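PDB 3VW5: cellobiose 2-epimerase from Ruminococcus albus, which catalyses the reversible epimerization of cellobiose to 4-O-beta-D-glucopyranosyl-D-mannose, acting on an unmodified sugar. Local coordinates for residues Leu272-Gly286 / Asp322-Asn335. The protein carries 2 engineered substitutions. Numbering follows the deposited sequence.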
loop_
_atom_site.group_PDB
_atom_site.type_symbol
_atom_site.label_atom_id
_atom_site.label_comp_id
_atom_site.label_asym_id
_atom_site.label_seq_id
_atom_site.Cartn_x
_atom_site.Cartn_y
_atom_site.Cartn_z
ATOM N N LEU A 272 -16.453 -5.345 8.811
ATOM C CA LEU A 272 -17.613 -4.467 8.887
ATOM C C LEU A 272 -17.602 -3.664 10.193
ATOM O O LEU A 272 -17.886 -2.462 10.198
ATOM C CB LEU A 272 -18.914 -5.262 8.760
ATOM C CG LEU A 272 -19.515 -5.350 7.353
ATOM C CD1 LEU A 272 -20.758 -6.209 7.348
ATOM C CD2 LEU A 272 -19.835 -3.975 6.804
ATOM N N LYS A 273 -17.271 -4.320 11.304
ATOM C CA LYS A 273 -17.285 -3.625 12.579
ATOM C C LYS A 273 -16.281 -2.491 12.559
ATOM O O LYS A 273 -16.547 -1.412 13.079
ATOM C CB LYS A 273 -16.987 -4.575 13.740
ATOM C CG LYS A 273 -18.195 -5.340 14.234
ATOM C CD LYS A 273 -17.808 -6.315 15.310
ATOM C CE LYS A 273 -18.820 -7.444 15.397
ATOM N NZ LYS A 273 -18.280 -8.578 16.209
ATOM N N ILE A 274 -15.129 -2.751 11.955
ATOM C CA ILE A 274 -14.085 -1.748 11.817
ATOM C C ILE A 274 -14.559 -0.658 10.856
ATOM O O ILE A 274 -14.359 0.521 11.105
ATOM C CB ILE A 274 -12.764 -2.381 11.325
ATOM C CG1 ILE A 274 -12.319 -3.477 12.305
ATOM C CG2 ILE A 274 -11.682 -1.306 11.111
ATOM C CD1 ILE A 274 -11.160 -4.299 11.822
ATOM N N SER A 275 -15.199 -1.068 9.764
ATOM C CA SER A 275 -15.771 -0.124 8.818
ATOM C C SER A 275 -16.763 0.828 9.468
ATOM O O SER A 275 -16.709 2.039 9.237
ATOM C CB SER A 275 -16.468 -0.862 7.691
ATOM O OG SER A 275 -15.536 -1.222 6.701
ATOM N N HIS A 276 -17.689 0.291 10.254
ATOM C CA HIS A 276 -18.694 1.152 10.857
ATOM C C HIS A 276 -18.023 2.117 11.796
ATOM O O HIS A 276 -18.357 3.300 11.809
ATOM C CB HIS A 276 -19.791 0.364 11.592
ATOM C CG HIS A 276 -20.870 -0.140 10.684
ATOM N ND1 HIS A 276 -21.822 0.700 10.129
ATOM C CD2 HIS A 276 -21.126 -1.390 10.204
ATOM C CE1 HIS A 276 -22.633 -0.025 9.351
ATOM N NE2 HIS A 276 -22.235 -1.294 9.387
ATOM N N ASN A 277 -17.066 1.611 12.568
ATOM C CA ASN A 277 -16.336 2.455 13.503
ATOM C C ASN A 277 -15.660 3.641 12.818
ATOM O O ASN A 277 -15.822 4.777 13.251
ATOM C CB ASN A 277 -15.308 1.660 14.292
ATOM C CG ASN A 277 -14.878 2.385 15.549
ATOM O OD1 ASN A 277 -15.719 2.812 16.343
ATOM N ND2 ASN A 277 -13.570 2.553 15.730
ATOM N N ILE A 278 -14.915 3.372 11.745
ATOM C CA ILE A 278 -14.196 4.412 11.014
ATOM C C ILE A 278 -15.135 5.468 10.428
ATOM O O ILE A 278 -14.858 6.672 10.492
ATOM C CB ILE A 278 -13.299 3.802 9.912
ATOM C CG1 ILE A 278 -12.119 3.102 10.575
ATOM C CG2 ILE A 278 -12.773 4.890 8.973
ATOM C CD1 ILE A 278 -11.286 4.051 11.419
ATOM N N GLN A 279 -16.246 5.007 9.866
ATOM C CA GLN A 279 -17.262 5.898 9.318
ATOM C C GLN A 279 -17.857 6.834 10.379
ATOM O O GLN A 279 -18.135 8.005 10.100
ATOM C CB GLN A 279 -18.363 5.078 8.641
ATOM C CG GLN A 279 -19.444 5.905 7.998
ATOM C CD GLN A 279 -20.507 5.052 7.368
ATOM O OE1 GLN A 279 -20.784 5.173 6.175
ATOM N NE2 GLN A 279 -21.111 4.166 8.165
ATOM N N ASP A 280 -18.030 6.333 11.597
ATOM C CA ASP A 280 -18.607 7.138 12.671
ATOM C C ASP A 280 -17.599 8.118 13.288
ATOM O O ASP A 280 -17.959 9.224 13.708
ATOM C CB ASP A 280 -19.220 6.227 13.751
ATOM C CG ASP A 280 -19.757 7.012 14.960
ATOM O OD1 ASP A 280 -19.646 6.497 16.109
ATOM O OD2 ASP A 280 -20.286 8.147 14.768
ATOM N N ILE A 281 -16.337 7.711 13.297
ATOM C CA ILE A 281 -15.310 8.282 14.162
ATOM C C ILE A 281 -14.299 9.140 13.421
ATOM O O ILE A 281 -13.708 10.057 13.980
ATOM C CB ILE A 281 -14.582 7.123 14.885
ATOM C CG1 ILE A 281 -15.349 6.776 16.151
ATOM C CG2 ILE A 281 -13.106 7.421 15.160
ATOM C CD1 ILE A 281 -16.183 7.942 16.621
ATOM N N ALA A 282 -14.112 8.838 12.145
ATOM C CA ALA A 282 -13.030 9.425 11.382
ATOM C C ALA A 282 -13.526 10.238 10.187
ATOM O O ALA A 282 -12.774 11.048 9.625
ATOM C CB ALA A 282 -12.084 8.345 10.933
ATOM N N LEU A 283 -14.777 10.020 9.789
ATOM C CA LEU A 283 -15.342 10.798 8.696
ATOM C C LEU A 283 -15.888 12.117 9.243
ATOM O O LEU A 283 -16.731 12.128 10.145
ATOM C CB LEU A 283 -16.437 10.005 7.994
ATOM C CG LEU A 283 -16.932 10.502 6.630
ATOM C CD1 LEU A 283 -15.791 10.598 5.622
ATOM C CD2 LEU A 283 -18.055 9.593 6.125
ATOM N N GLU A 284 -15.393 13.229 8.718
ATOM C CA GLU A 284 -15.747 14.531 9.258
ATOM C C GLU A 284 -15.617 15.587 8.176
ATOM O O GLU A 284 -14.569 15.704 7.522
ATOM C CB GLU A 284 -14.856 14.874 10.458
ATOM C CG GLU A 284 -15.125 16.238 11.069
ATOM C CD GLU A 284 -14.345 16.465 12.356
ATOM O OE1 GLU A 284 -14.202 17.642 12.797
ATOM O OE2 GLU A 284 -13.882 15.459 12.944
ATOM N N ASP A 285 -16.688 16.354 7.988
ATOM C CA ASP A 285 -16.736 17.348 6.930
ATOM C C ASP A 285 -16.457 16.628 5.621
ATOM O O ASP A 285 -15.794 17.161 4.723
ATOM C CB ASP A 285 -15.717 18.465 7.191
ATOM C CG ASP A 285 -16.071 19.769 6.487
ATOM O OD1 ASP A 285 -15.171 20.639 6.328
ATOM O OD2 ASP A 285 -17.250 19.922 6.089
ATOM N N GLY A 286 -16.943 15.388 5.544
ATOM C CA GLY A 286 -16.973 14.636 4.298
ATOM C C GLY A 286 -15.668 14.014 3.845
ATOM O O GLY A 286 -15.578 13.488 2.733
ATOM N N ASP A 322 -25.680 -1.710 3.175
ATOM C CA ASP A 322 -25.933 -0.394 3.768
ATOM C C ASP A 322 -25.474 0.750 2.847
ATOM O O ASP A 322 -24.305 0.840 2.464
ATOM C CB ASP A 322 -25.268 -0.297 5.145
ATOM C CG ASP A 322 -25.698 0.941 5.921
ATOM O OD1 ASP A 322 -26.156 1.923 5.290
ATOM O OD2 ASP A 322 -25.571 0.941 7.174
ATOM N N GLU A 323 -26.403 1.628 2.496
ATOM C CA GLU A 323 -26.132 2.627 1.472
ATOM C C GLU A 323 -25.333 3.809 1.989
ATOM O O GLU A 323 -24.691 4.528 1.214
ATOM C CB GLU A 323 -27.437 3.081 0.809
ATOM C CG GLU A 323 -27.781 2.238 -0.429
ATOM C CD GLU A 323 -29.274 2.131 -0.701
ATOM O OE1 GLU A 323 -30.065 2.883 -0.072
ATOM O OE2 GLU A 323 -29.660 1.281 -1.547
ATOM N N LYS A 324 -25.336 3.991 3.301
ATOM C CA LYS A 324 -24.590 5.100 3.877
ATOM C C LYS A 324 -23.086 4.939 3.618
ATOM O O LYS A 324 -22.362 5.929 3.520
ATOM C CB LYS A 324 -24.977 5.318 5.353
ATOM C CG LYS A 324 -23.855 5.399 6.371
ATOM C CD LYS A 324 -24.394 5.391 7.836
ATOM C CE LYS A 324 -24.818 3.958 8.329
ATOM N NZ LYS A 324 -25.088 3.825 9.824
ATOM N N PHE A 325 -22.633 3.699 3.443
ATOM C CA PHE A 325 -21.228 3.442 3.101
ATOM C C PHE A 325 -20.912 4.003 1.717
ATOM O O PHE A 325 -19.855 4.626 1.486
ATOM C CB PHE A 325 -20.905 1.947 3.147
ATOM C CG PHE A 325 -20.669 1.404 4.537
ATOM C CD1 PHE A 325 -19.841 2.063 5.428
ATOM C CD2 PHE A 325 -21.266 0.220 4.943
ATOM C CE1 PHE A 325 -19.614 1.551 6.701
ATOM C CE2 PHE A 325 -21.044 -0.299 6.217
ATOM C CZ PHE A 325 -20.218 0.369 7.099
ATOM N N LEU A 326 -21.854 3.787 0.806
ATOM C CA LEU A 326 -21.788 4.313 -0.552
ATOM C C LEU A 326 -21.722 5.839 -0.579
ATOM O O LEU A 326 -20.882 6.421 -1.264
ATOM C CB LEU A 326 -23.016 3.856 -1.318
ATOM C CG LEU A 326 -22.697 3.331 -2.703
ATOM C CD1 LEU A 326 -21.214 3.004 -2.806
ATOM C CD2 LEU A 326 -23.550 2.111 -2.975
ATOM N N GLU A 327 -22.628 6.483 0.151
ATOM C CA GLU A 327 -22.609 7.934 0.268
ATOM C C GLU A 327 -21.273 8.427 0.811
ATOM O O GLU A 327 -20.697 9.384 0.287
ATOM C CB GLU A 327 -23.765 8.435 1.137
ATOM C CG GLU A 327 -25.013 8.832 0.334
ATOM C CD GLU A 327 -26.208 7.908 0.577
ATOM O OE1 GLU A 327 -26.603 7.197 -0.386
ATOM O OE2 GLU A 327 -26.758 7.900 1.718
ATOM N N SER A 328 -20.759 7.765 1.843
ATOM C CA SER A 328 -19.451 8.136 2.382
ATOM C C SER A 328 -18.366 8.060 1.304
ATOM O O SER A 328 -17.556 8.979 1.161
ATOM C CB SER A 328 -19.081 7.246 3.564
ATOM O OG SER A 328 -19.977 7.441 4.636
ATOM N N ALA A 329 -18.360 6.960 0.551
ATOM C CA ALA A 329 -17.446 6.804 -0.574
ATOM C C ALA A 329 -17.504 8.029 -1.477
ATOM O O ALA A 329 -16.467 8.639 -1.771
ATOM C CB ALA A 329 -17.783 5.552 -1.366
ATOM N N LYS A 330 -18.718 8.396 -1.898
ATOM C CA LYS A 330 -18.913 9.544 -2.793
ATOM C C LYS A 330 -18.365 10.815 -2.150
ATOM O O LYS A 330 -17.711 11.638 -2.794
ATOM C CB LYS A 330 -20.397 9.750 -3.127
ATOM C CG LYS A 330 -20.631 10.385 -4.496
ATOM C CD LYS A 330 -21.974 11.107 -4.593
ATOM C CE LYS A 330 -22.292 11.559 -6.030
ATOM N NZ LYS A 330 -21.596 12.830 -6.462
ATOM N N SER A 331 -18.651 10.959 -0.867
ATOM C CA SER A 331 -18.251 12.125 -0.123
ATOM C C SER A 331 -16.727 12.255 -0.163
ATOM O O SER A 331 -16.190 13.317 -0.496
ATOM C CB SER A 331 -18.775 11.997 1.306
ATOM O OG SER A 331 -18.583 13.190 2.036
ATOM N N VAL A 332 -16.027 11.170 0.155
ATOM C CA VAL A 332 -14.573 11.208 0.167
ATOM C C VAL A 332 -14.046 11.508 -1.228
ATOM O O VAL A 332 -13.145 12.329 -1.411
ATOM C CB VAL A 332 -13.974 9.892 0.682
ATOM C CG1 VAL A 332 -12.466 9.888 0.504
ATOM C CG2 VAL A 332 -14.341 9.703 2.129
ATOM N N TRP A 333 -14.617 10.845 -2.219
ATOM C CA TRP A 333 -14.232 11.121 -3.601
ATOM C C TRP A 333 -14.508 12.580 -4.006
ATOM O O TRP A 333 -13.639 13.252 -4.580
ATOM C CB TRP A 333 -14.923 10.149 -4.551
ATOM C CG TRP A 333 -14.820 10.538 -5.972
ATOM C CD1 TRP A 333 -15.851 10.797 -6.825
ATOM C CD2 TRP A 333 -13.616 10.715 -6.729
ATOM N NE1 TRP A 333 -15.364 11.120 -8.064
ATOM C CE2 TRP A 333 -13.995 11.078 -8.034
ATOM C CE3 TRP A 333 -12.257 10.592 -6.427
ATOM C CZ2 TRP A 333 -13.066 11.328 -9.041
ATOM C CZ3 TRP A 333 -11.331 10.836 -7.428
ATOM C CH2 TRP A 333 -11.743 11.203 -8.721
ATOM N N GLU A 334 -15.708 13.074 -3.702
ATOM C CA GLU A 334 -16.046 14.462 -4.015
ATOM C C GLU A 334 -14.974 15.397 -3.453
ATOM O O GLU A 334 -14.549 16.351 -4.117
ATOM C CB GLU A 334 -17.439 14.838 -3.503
ATOM C CG GLU A 334 -18.592 14.166 -4.267
ATOM C CD GLU A 334 -18.678 14.582 -5.743
ATOM O OE1 GLU A 334 -19.132 13.748 -6.585
ATOM O OE2 GLU A 334 -18.299 15.745 -6.063
ATOM N N ASN A 335 -14.509 15.098 -2.245
ATOM C CA ASN A 335 -13.505 15.941 -1.606
ATOM C C ASN A 335 -12.079 15.716 -2.104
ATOM O O ASN A 335 -11.256 16.627 -2.056
ATOM C CB ASN A 335 -13.608 15.849 -0.089
ATOM C CG ASN A 335 -14.860 16.513 0.436
ATOM O OD1 ASN A 335 -14.869 17.710 0.711
ATOM N ND2 ASN A 335 -15.938 15.748 0.552
#
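One face of the His276 imidazole is met by Phe325, whose CZ stands over the ring centre, while Asp322 OD2 lies in the ring plane at its edge, 3.8 Å from His276 CE1. The aromatic planes are inclined at 49°, with centroids 4.5 Å apart. At the edge of the Phe325 ring lies the carbonyl oxygen of Ser275; Leu272 CD2 approaches CE2 obliquely. Gln279, with CG anti to its own N (chi1 -178°) and an extended chain, brings its amide within 13° of parallel to the phenyl ring and against Lys324 CG. Phe325 is thus a knob in a hole formed by Leu272, Ser275, His276 and Gln279. With an alanine at His276 the flat wall over Phe325 CZ would be lost, and the phenyl ring would probably be left freer to shift. Farther along, Leu283 CD1 meets Val332 CG2 at 3.9 Å, and Ser331 OG donates to Gly286 O (3.1 Å), approaching from the flank of the carbonyl. Asp322 N-caps its helix, OD1 accepting from Lys324 N at 3.0 Å. Helices 261-281 and 323-340 both touch helix 303-318 and belong to the (alpha/alpha)6 barrel characteristic of this epimerase family.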